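Local coordinates for glucosamine--fructose-6-phosphate aminotransferase [isomerizing] (Francisella tularensis subsp. tularensis, PDB 3TBF), which probably uses its isomerase domain to convert fructose 6-phosphate, with ammonia released from glutamine, into glucosamine 6-phosphate, the first step toward amino sugars, at residues T230-A242 with H332-L344. Numbering follows the deposited sequence.
Sequences TIFLGRGLYYPIA and HDFSAPVVFTIPL
Ile241 and Pro337 form the apolar centre of a nearly parallel helix pair, whose short axes approach to 9.8 Å at a signed crossing angle of -23°. With its CG1 branch anti to the carbonyl carbon (chi1 -66°), Ile241 lays CG1 4.0 Å from Pro337 CB, while CG2 points to Leu344 CD1. Four residues earlier, Leu237 places CD2 against Pro337 CG at 3.9 Å and CD1 beside Asp333 CB; Trp75 and other residues of helix 63-80 also pack on this leucine. Toward the later end of 335-344, Leu344 CD2 meets the ring edge of Phe232, which comes from the strand.

The Tyr238 ring reaches alongside helix 335-344. Ala336 CB lies at its edge, 3.2 Å from Tyr238 OH, and CE1 meets Phe340 CD2 obliquely, while Leu237 CB covers one face near the rim.

No direct hydrogen bond joins the two segments; their polar link is a single water, 2.6 Å from Tyr238 OH, which donates to Asp333 OD1 at 2.6 Å. Asp333 OD2 has a hydrogen bond with Tyr79 and a salt bridge with Lys78. Within helix 335-344, Thr341 OG1 donates to Pro337 O in the carbonyl plane, keeping that hydroxyl satisfied beside Ile241 CD1.

In the second of the two SIS domains, the contact thus joins the first strand-turn-helix unit to the closing helix by hydrophobic packing, with polar bridging limited to one water between the Tyr238 hydroxyl and the Asp333 carboxylate.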
ATOM      1  N   THR A 230     -12.443   7.614  10.863  1.00 20.43           N
ATOM      2  CA  THR A 230     -12.694   8.342   9.667  1.00 20.29           C
ATOM      3  C   THR A 230     -12.107   7.588   8.477  1.00 20.32           C
ATOM      4  O   THR A 230     -11.020   6.996   8.541  1.00 19.15           O
ATOM      5  CB  THR A 230     -12.013   9.731   9.695  1.00 21.14           C
ATOM      6  OG1 THR A 230     -12.537  10.523  10.787  1.00 21.09           O
ATOM      7  CG2 THR A 230     -12.219  10.443   8.347  1.00 18.00           C
ATOM      8  N   ILE A 231     -12.813   7.687   7.366  1.00 20.42           N
ATOM      9  CA  ILE A 231     -12.324   7.209   6.118  1.00 20.05           C
ATOM     10  C   ILE A 231     -11.980   8.318   5.129  1.00 19.89           C
ATOM     11  O   ILE A 231     -12.761   9.251   4.923  1.00 21.27           O
ATOM     12  CB  ILE A 231     -13.370   6.351   5.501  1.00 21.49           C
ATOM     13  CG1 ILE A 231     -13.670   5.204   6.479  1.00 22.33           C
ATOM     14  CG2 ILE A 231     -12.921   5.892   4.102  1.00 19.09           C
ATOM     15  CD1 ILE A 231     -14.015   3.946   5.814  1.00 25.59           C
ATOM     16  N   PHE A 232     -10.798   8.198   4.524  1.00 18.84           N
ATOM     17  CA  PHE A 232     -10.324   9.122   3.515  1.00 18.23           C
ATOM     18  C   PHE A 232     -10.364   8.395   2.169  1.00 18.27           C
ATOM     19  O   PHE A 232     -10.049   7.200   2.092  1.00 18.45           O
ATOM     20  CB  PHE A 232      -8.913   9.589   3.800  1.00 17.56           C
ATOM     21  CG  PHE A 232      -8.822  10.641   4.850  1.00 16.82           C
ATOM     22  CD1 PHE A 232      -9.067  10.351   6.173  1.00 15.99           C
ATOM     23  CD2 PHE A 232      -8.435  11.921   4.532  1.00 16.68           C
ATOM     24  CE1 PHE A 232      -8.957  11.325   7.169  1.00 14.15           C
ATOM     25  CE2 PHE A 232      -8.358  12.917   5.527  1.00 14.51           C
ATOM     26  CZ  PHE A 232      -8.638  12.625   6.834  1.00 12.15           C
ATOM     27  N   LEU A 233     -10.748   9.126   1.126  1.00 17.69           N
ATOM     28  CA  LEU A 233     -10.904   8.580  -0.206  1.00 18.32           C
ATOM     29  C   LEU A 233     -10.238   9.426  -1.287  1.00 17.34           C
ATOM     30  O   LEU A 233     -10.328  10.647  -1.271  1.00 16.67           O
ATOM     31  CB  LEU A 233     -12.402   8.477  -0.571  1.00 19.51           C
ATOM     32  CG  LEU A 233     -13.262   7.502   0.223  1.00 21.05           C
ATOM     33  CD1 LEU A 233     -14.677   7.519  -0.360  1.00 21.53           C
ATOM     34  CD2 LEU A 233     -12.690   6.085   0.257  1.00 18.15           C
ATOM     35  N   GLY A 234      -9.605   8.764  -2.243  1.00 17.08           N
ATOM     36  CA  GLY A 234      -9.049   9.444  -3.408  1.00 18.21           C
ATOM     37  C   GLY A 234      -8.694   8.402  -4.449  1.00 18.84           C
ATOM     38  O   GLY A 234      -8.555   7.234  -4.127  1.00 20.56           O
ATOM     39  N   ARG A 235      -8.524   8.840  -5.684  1.00 19.25           N
ATOM     40  CA  ARG A 235      -8.212   7.988  -6.796  1.00 20.19           C
ATOM     41  C   ARG A 235      -7.026   8.559  -7.513  1.00 19.67           C
ATOM     42  O   ARG A 235      -6.913   9.774  -7.658  1.00 19.43           O
ATOM     43  CB  ARG A 235      -9.366   8.019  -7.784  1.00 21.15           C
ATOM     44  CG  ARG A 235     -10.303   6.822  -7.706  1.00 26.66           C
ATOM     45  CD  ARG A 235     -11.203   6.809  -8.926  1.00 31.53           C
ATOM     46  NE  ARG A 235     -12.129   5.696  -8.930  1.00 36.53           N
ATOM     47  CZ  ARG A 235     -11.919   4.526  -9.524  1.00 39.38           C
ATOM     48  NH1 ARG A 235     -10.790   4.265 -10.192  1.00 40.93           N
ATOM     49  NH2 ARG A 235     -12.857   3.604  -9.434  1.00 41.75           N
ATOM     50  N   GLY A 236      -6.198   7.710  -8.088  1.00 18.83           N
ATOM     51  CA  GLY A 236      -5.086   8.222  -8.905  1.00 19.21           C
ATOM     52  C   GLY A 236      -4.052   8.925  -8.038  1.00 19.27           C
ATOM     53  O   GLY A 236      -3.745   8.488  -6.911  1.00 19.60           O
ATOM     54  N   LEU A 237      -3.521  10.028  -8.558  1.00 19.46           N
ATOM     55  CA  LEU A 237      -2.670  10.915  -7.800  1.00 18.54           C
ATOM     56  C   LEU A 237      -3.204  11.232  -6.396  1.00 17.89           C
ATOM     57  O   LEU A 237      -2.421  11.500  -5.521  1.00 17.13           O
ATOM     58  CB  LEU A 237      -2.604  12.253  -8.517  1.00 20.35           C
ATOM     59  CG  LEU A 237      -1.500  12.464  -9.532  1.00 21.53           C
ATOM     60  CD1 LEU A 237      -1.816  13.670 -10.543  1.00 18.62           C
ATOM     61  CD2 LEU A 237      -0.253  12.686  -8.698  1.00 20.07           C
ATOM     62  N   TYR A 238      -4.524  11.247  -6.196  1.00 17.30           N
ATOM     63  CA  TYR A 238      -5.118  11.787  -4.960  1.00 16.18           C
ATOM     64  C   TYR A 238      -5.307  10.703  -3.914  1.00 16.63           C
ATOM     65  O   TYR A 238      -5.691  10.986  -2.762  1.00 16.50           O
ATOM     66  CB  TYR A 238      -6.437  12.527  -5.280  1.00 16.64           C
ATOM     67  CG  TYR A 238      -6.170  13.521  -6.373  1.00 15.48           C
ATOM     68  CD1 TYR A 238      -5.656  14.756  -6.068  1.00 19.68           C
ATOM     69  CD2 TYR A 238      -6.320  13.193  -7.713  1.00 17.73           C
ATOM     70  CE1 TYR A 238      -5.289  15.660  -7.074  1.00 20.48           C
ATOM     71  CE2 TYR A 238      -5.981  14.092  -8.734  1.00 19.54           C
ATOM     72  CZ  TYR A 238      -5.451  15.316  -8.396  1.00 20.60           C
ATOM     73  OH  TYR A 238      -5.087  16.217  -9.361  1.00 22.50           O
ATOM     74  N   TYR A 239      -5.036   9.453  -4.312  1.00 16.14           N
ATOM     75  CA  TYR A 239      -5.054   8.369  -3.370  1.00 15.63           C
ATOM     76  C   TYR A 239      -3.963   8.601  -2.342  1.00 15.11           C
ATOM     77  O   TYR A 239      -4.274   8.716  -1.154  1.00 15.77           O
ATOM     78  CB  TYR A 239      -5.049   6.957  -4.042  1.00 16.47           C
ATOM     79  CG  TYR A 239      -4.761   5.795  -3.100  1.00 15.05           C
ATOM     80  CD1 TYR A 239      -5.386   5.705  -1.865  1.00 16.51           C
ATOM     81  CD2 TYR A 239      -3.850   4.797  -3.445  1.00 16.91           C
ATOM     82  CE1 TYR A 239      -5.099   4.646  -0.958  1.00 18.32           C
ATOM     83  CE2 TYR A 239      -3.553   3.731  -2.550  1.00 19.12           C
ATOM     84  CZ  TYR A 239      -4.183   3.673  -1.309  1.00 20.85           C
ATOM     85  OH  TYR A 239      -3.909   2.632  -0.441  1.00 23.22           O
ATOM     86  N   PRO A 240      -2.699   8.757  -2.775  1.00 14.24           N
ATOM     87  CA  PRO A 240      -1.660   9.060  -1.794  1.00 12.57           C
ATOM     88  C   PRO A 240      -1.917  10.347  -1.035  1.00 12.47           C
ATOM     89  O   PRO A 240      -1.446  10.517   0.100  1.00 11.65           O
ATOM     90  CB  PRO A 240      -0.390   9.178  -2.627  1.00 13.01           C
ATOM     91  CG  PRO A 240      -0.647   8.570  -3.954  1.00 14.57           C
ATOM     92  CD  PRO A 240      -2.167   8.486  -4.128  1.00 14.99           C
ATOM     93  N   ILE A 241      -2.591  11.313  -1.655  1.00 13.07           N
ATOM     94  CA  ILE A 241      -2.915  12.534  -0.935  1.00 12.22           C
ATOM     95  C   ILE A 241      -3.917  12.205   0.187  1.00 12.81           C
ATOM     96  O   ILE A 241      -3.799  12.733   1.301  1.00 12.80           O
ATOM     97  CB  ILE A 241      -3.462  13.602  -1.897  1.00 14.07           C
ATOM     98  CG1 ILE A 241      -2.351  14.047  -2.879  1.00 15.82           C
ATOM     99  CG2 ILE A 241      -4.126  14.835  -1.162  1.00  9.36           C
ATOM    100  CD1 ILE A 241      -1.088  14.426  -2.263  1.00 11.64           C
ATOM    101  N   ALA A 242      -4.886  11.327  -0.094  1.00 12.69           N
ATOM    102  CA  ALA A 242      -5.810  10.835   0.938  1.00 13.26           C
ATOM    103  C   ALA A 242      -5.100  10.096   2.064  1.00 12.63           C
ATOM    104  O   ALA A 242      -5.407  10.267   3.247  1.00 11.84           O
ATOM    105  CB  ALA A 242      -6.922   9.935   0.308  1.00 13.49           C
ATOM    106  N   HIS A 332      -4.161  21.666 -12.032  1.00 24.14           N
ATOM    107  CA  HIS A 332      -4.086  20.416 -12.782  1.00 24.83           C
ATOM    108  C   HIS A 332      -3.199  19.347 -12.100  1.00 23.40           C
ATOM    109  O   HIS A 332      -3.142  19.268 -10.871  1.00 21.75           O
ATOM    110  CB  HIS A 332      -3.684  20.735 -14.234  1.00 26.17           C
ATOM    111  CG  HIS A 332      -4.617  21.697 -14.909  1.00 29.48           C
ATOM    112  ND1 HIS A 332      -5.978  21.476 -14.999  1.00 32.65           N
ATOM    113  CD2 HIS A 332      -4.384  22.891 -15.510  1.00 33.57           C
ATOM    114  CE1 HIS A 332      -6.536  22.493 -15.632  1.00 36.83           C
ATOM    115  NE2 HIS A 332      -5.590  23.364 -15.952  1.00 35.35           N
ATOM    116  N   ASP A 333      -2.520  18.515 -12.869  1.00 23.09           N
ATOM    117  CA  ASP A 333      -1.874  17.335 -12.278  1.00 22.91           C
ATOM    118  C   ASP A 333      -0.775  17.670 -11.329  1.00 21.09           C
ATOM    119  O   ASP A 333      -0.490  16.920 -10.398  1.00 20.74           O
ATOM    120  CB  ASP A 333      -1.266  16.436 -13.354  1.00 23.69           C
ATOM    121  CG  ASP A 333      -2.300  15.545 -14.054  1.00 27.48           C
ATOM    122  OD1 ASP A 333      -3.523  15.572 -13.674  1.00 28.13           O
ATOM    123  OD2 ASP A 333      -1.824  14.790 -14.969  1.00 30.12           O
ATOM    124  N   PHE A 334      -0.096  18.766 -11.587  1.00 20.47           N
ATOM    125  CA  PHE A 334       1.066  19.053 -10.781  1.00 19.95           C
ATOM    126  C   PHE A 334       0.649  19.854  -9.548  1.00 19.66           C
ATOM    127  O   PHE A 334       1.117  19.570  -8.422  1.00 20.43           O
ATOM    128  CB  PHE A 334       2.152  19.735 -11.579  1.00 19.36           C
ATOM    129  CG  PHE A 334       2.899  18.819 -12.483  1.00 18.26           C
ATOM    130  CD1 PHE A 334       3.760  17.892 -11.975  1.00 22.54           C
ATOM    131  CD2 PHE A 334       2.782  18.907 -13.837  1.00 19.12           C
ATOM    132  CE1 PHE A 334       4.500  17.033 -12.819  1.00 19.88           C
ATOM    133  CE2 PHE A 334       3.529  18.096 -14.664  1.00 20.17           C
ATOM    134  CZ  PHE A 334       4.392  17.149 -14.138  1.00 17.22           C
ATOM    135  N   SER A 335      -0.266  20.798  -9.731  1.00 18.40           N
ATOM    136  CA  SER A 335      -0.646  21.646  -8.635  1.00 17.24           C
ATOM    137  C   SER A 335      -1.644  21.024  -7.701  1.00 16.14           C
ATOM    138  O   SER A 335      -1.549  21.201  -6.500  1.00 16.63           O
ATOM    139  CB  SER A 335      -1.161  23.024  -9.154  1.00 18.17           C
ATOM    140  OG  SER A 335      -2.323  22.930  -9.963  1.00 18.06           O
ATOM    141  N   ALA A 336      -2.590  20.271  -8.228  1.00 15.76           N
ATOM    142  CA  ALA A 336      -3.745  19.872  -7.430  1.00 15.80           C
ATOM    143  C   ALA A 336      -3.376  18.978  -6.284  1.00 15.78           C
ATOM    144  O   ALA A 336      -3.905  19.134  -5.197  1.00 18.27           O
ATOM    145  CB  ALA A 336      -4.879  19.265  -8.299  1.00 15.35           C
ATOM    146  N   PRO A 337      -2.433  18.057  -6.476  1.00 15.42           N
ATOM    147  CA  PRO A 337      -2.067  17.243  -5.307  1.00 14.36           C
ATOM    148  C   PRO A 337      -1.550  18.036  -4.100  1.00 14.18           C
ATOM    149  O   PRO A 337      -1.857  17.714  -2.944  1.00 14.34           O
ATOM    150  CB  PRO A 337      -0.955  16.339  -5.854  1.00 14.45           C
ATOM    151  CG  PRO A 337      -1.370  16.189  -7.352  1.00 15.97           C
ATOM    152  CD  PRO A 337      -1.770  17.599  -7.711  1.00 15.26           C
ATOM    153  N   VAL A 338      -0.750  19.058  -4.371  1.00 13.68           N
ATOM    154  CA  VAL A 338      -0.284  19.962  -3.339  1.00 12.36           C
ATOM    155  C   VAL A 338      -1.454  20.792  -2.770  1.00 13.21           C
ATOM    156  O   VAL A 338      -1.611  20.871  -1.571  1.00 12.79           O
ATOM    157  CB  VAL A 338       0.782  20.938  -3.884  1.00 12.24           C
ATOM    158  CG1 VAL A 338       1.233  21.886  -2.767  1.00  9.18           C
ATOM    159  CG2 VAL A 338       1.951  20.192  -4.505  1.00  7.66           C
ATOM    160  N   VAL A 339      -2.264  21.399  -3.632  1.00 14.13           N
ATOM    161  CA  VAL A 339      -3.345  22.267  -3.154  1.00 14.45           C
ATOM    162  C   VAL A 339      -4.348  21.511  -2.271  1.00 15.64           C
ATOM    163  O   VAL A 339      -4.731  21.965  -1.194  1.00 15.86           O
ATOM    164  CB  VAL A 339      -4.026  22.986  -4.284  1.00 15.17           C
ATOM    165  CG1 VAL A 339      -5.221  23.886  -3.772  1.00 14.90           C
ATOM    166  CG2 VAL A 339      -3.001  23.876  -5.038  1.00 11.72           C
ATOM    167  N   PHE A 340      -4.683  20.293  -2.655  1.00 16.41           N
ATOM    168  CA  PHE A 340      -5.705  19.584  -1.925  1.00 16.18           C
ATOM    169  C   PHE A 340      -5.155  19.098  -0.605  1.00 15.99           C
ATOM    170  O   PHE A 340      -5.965  18.735   0.248  1.00 17.78           O
ATOM    171  CB  PHE A 340      -6.219  18.429  -2.729  1.00 15.93           C
ATOM    172  CG  PHE A 340      -7.297  18.793  -3.654  1.00 20.23           C
ATOM    173  CD1 PHE A 340      -8.487  19.314  -3.157  1.00 22.73           C
ATOM    174  CD2 PHE A 340      -7.174  18.569  -5.004  1.00 18.92           C
ATOM    175  CE1 PHE A 340      -9.518  19.632  -4.001  1.00 25.10           C
ATOM    176  CE2 PHE A 340      -8.188  18.889  -5.842  1.00 22.49           C
ATOM    177  CZ  PHE A 340      -9.371  19.436  -5.352  1.00 24.91           C
ATOM    178  N   THR A 341      -3.819  19.039  -0.447  1.00 13.28           N
ATOM    179  CA  THR A 341      -3.214  18.667   0.829  1.00 13.19           C
ATOM    180  C   THR A 341      -3.522  19.653   1.941  1.00 13.89           C
ATOM    181  O   THR A 341      -3.739  19.256   3.084  1.00 14.14           O
ATOM    182  CB  THR A 341      -1.670  18.489   0.738  1.00 13.03           C
ATOM    183  OG1 THR A 341      -1.382  17.410  -0.135  1.00 13.98           O
ATOM    184  CG2 THR A 341      -1.065  18.070   2.034  1.00 10.61           C
ATOM    185  N   ILE A 342      -3.602  20.942   1.599  1.00 15.28           N
ATOM    186  CA  ILE A 342      -3.723  21.973   2.586  1.00 15.47           C
ATOM    187  C   ILE A 342      -4.980  21.837   3.484  1.00 15.87           C
ATOM    188  O   ILE A 342      -4.877  21.927   4.691  1.00 15.78           O
ATOM    189  CB  ILE A 342      -3.689  23.341   1.926  1.00 16.87           C
ATOM    190  CG1 ILE A 342      -2.428  23.563   1.037  1.00 19.86           C
ATOM    191  CG2 ILE A 342      -3.787  24.422   2.953  1.00 15.48           C
ATOM    192  CD1 ILE A 342      -1.044  23.206   1.586  1.00 18.17           C
ATOM    193  N   PRO A 343      -6.161  21.652   2.895  1.00 16.18           N
ATOM    194  CA  PRO A 343      -7.353  21.495   3.660  1.00 16.41           C
ATOM    195  C   PRO A 343      -7.256  20.320   4.599  1.00 16.40           C
ATOM    196  O   PRO A 343      -7.838  20.347   5.682  1.00 16.59           O
ATOM    197  CB  PRO A 343      -8.442  21.174   2.588  1.00 17.60           C
ATOM    198  CG  PRO A 343      -7.897  21.519   1.272  1.00 17.38           C
ATOM    199  CD  PRO A 343      -6.453  21.855   1.447  1.00 18.31           C
ATOM    200  N   LEU A 344      -6.570  19.264   4.165  1.00 16.00           N
ATOM    201  CA  LEU A 344      -6.482  18.090   4.952  1.00 14.63           C
ATOM    202  C   LEU A 344      -5.557  18.385   6.124  1.00 14.10           C
ATOM    203  O   LEU A 344      -5.756  17.888   7.234  1.00 13.94           O
ATOM    204  CB  LEU A 344      -5.999  16.947   4.082  1.00 15.15           C
ATOM    205  CG  LEU A 344      -6.835  16.610   2.829  1.00 16.05           C
ATOM    206  CD1 LEU A 344      -6.338  15.309   2.141  1.00 13.81           C
ATOM    207  CD2 LEU A 344      -8.316  16.475   3.189  1.00 14.78           C
TER
HETATM  208  O   HOH W   1      -5.364  15.485 -11.794  1.00 33.25           O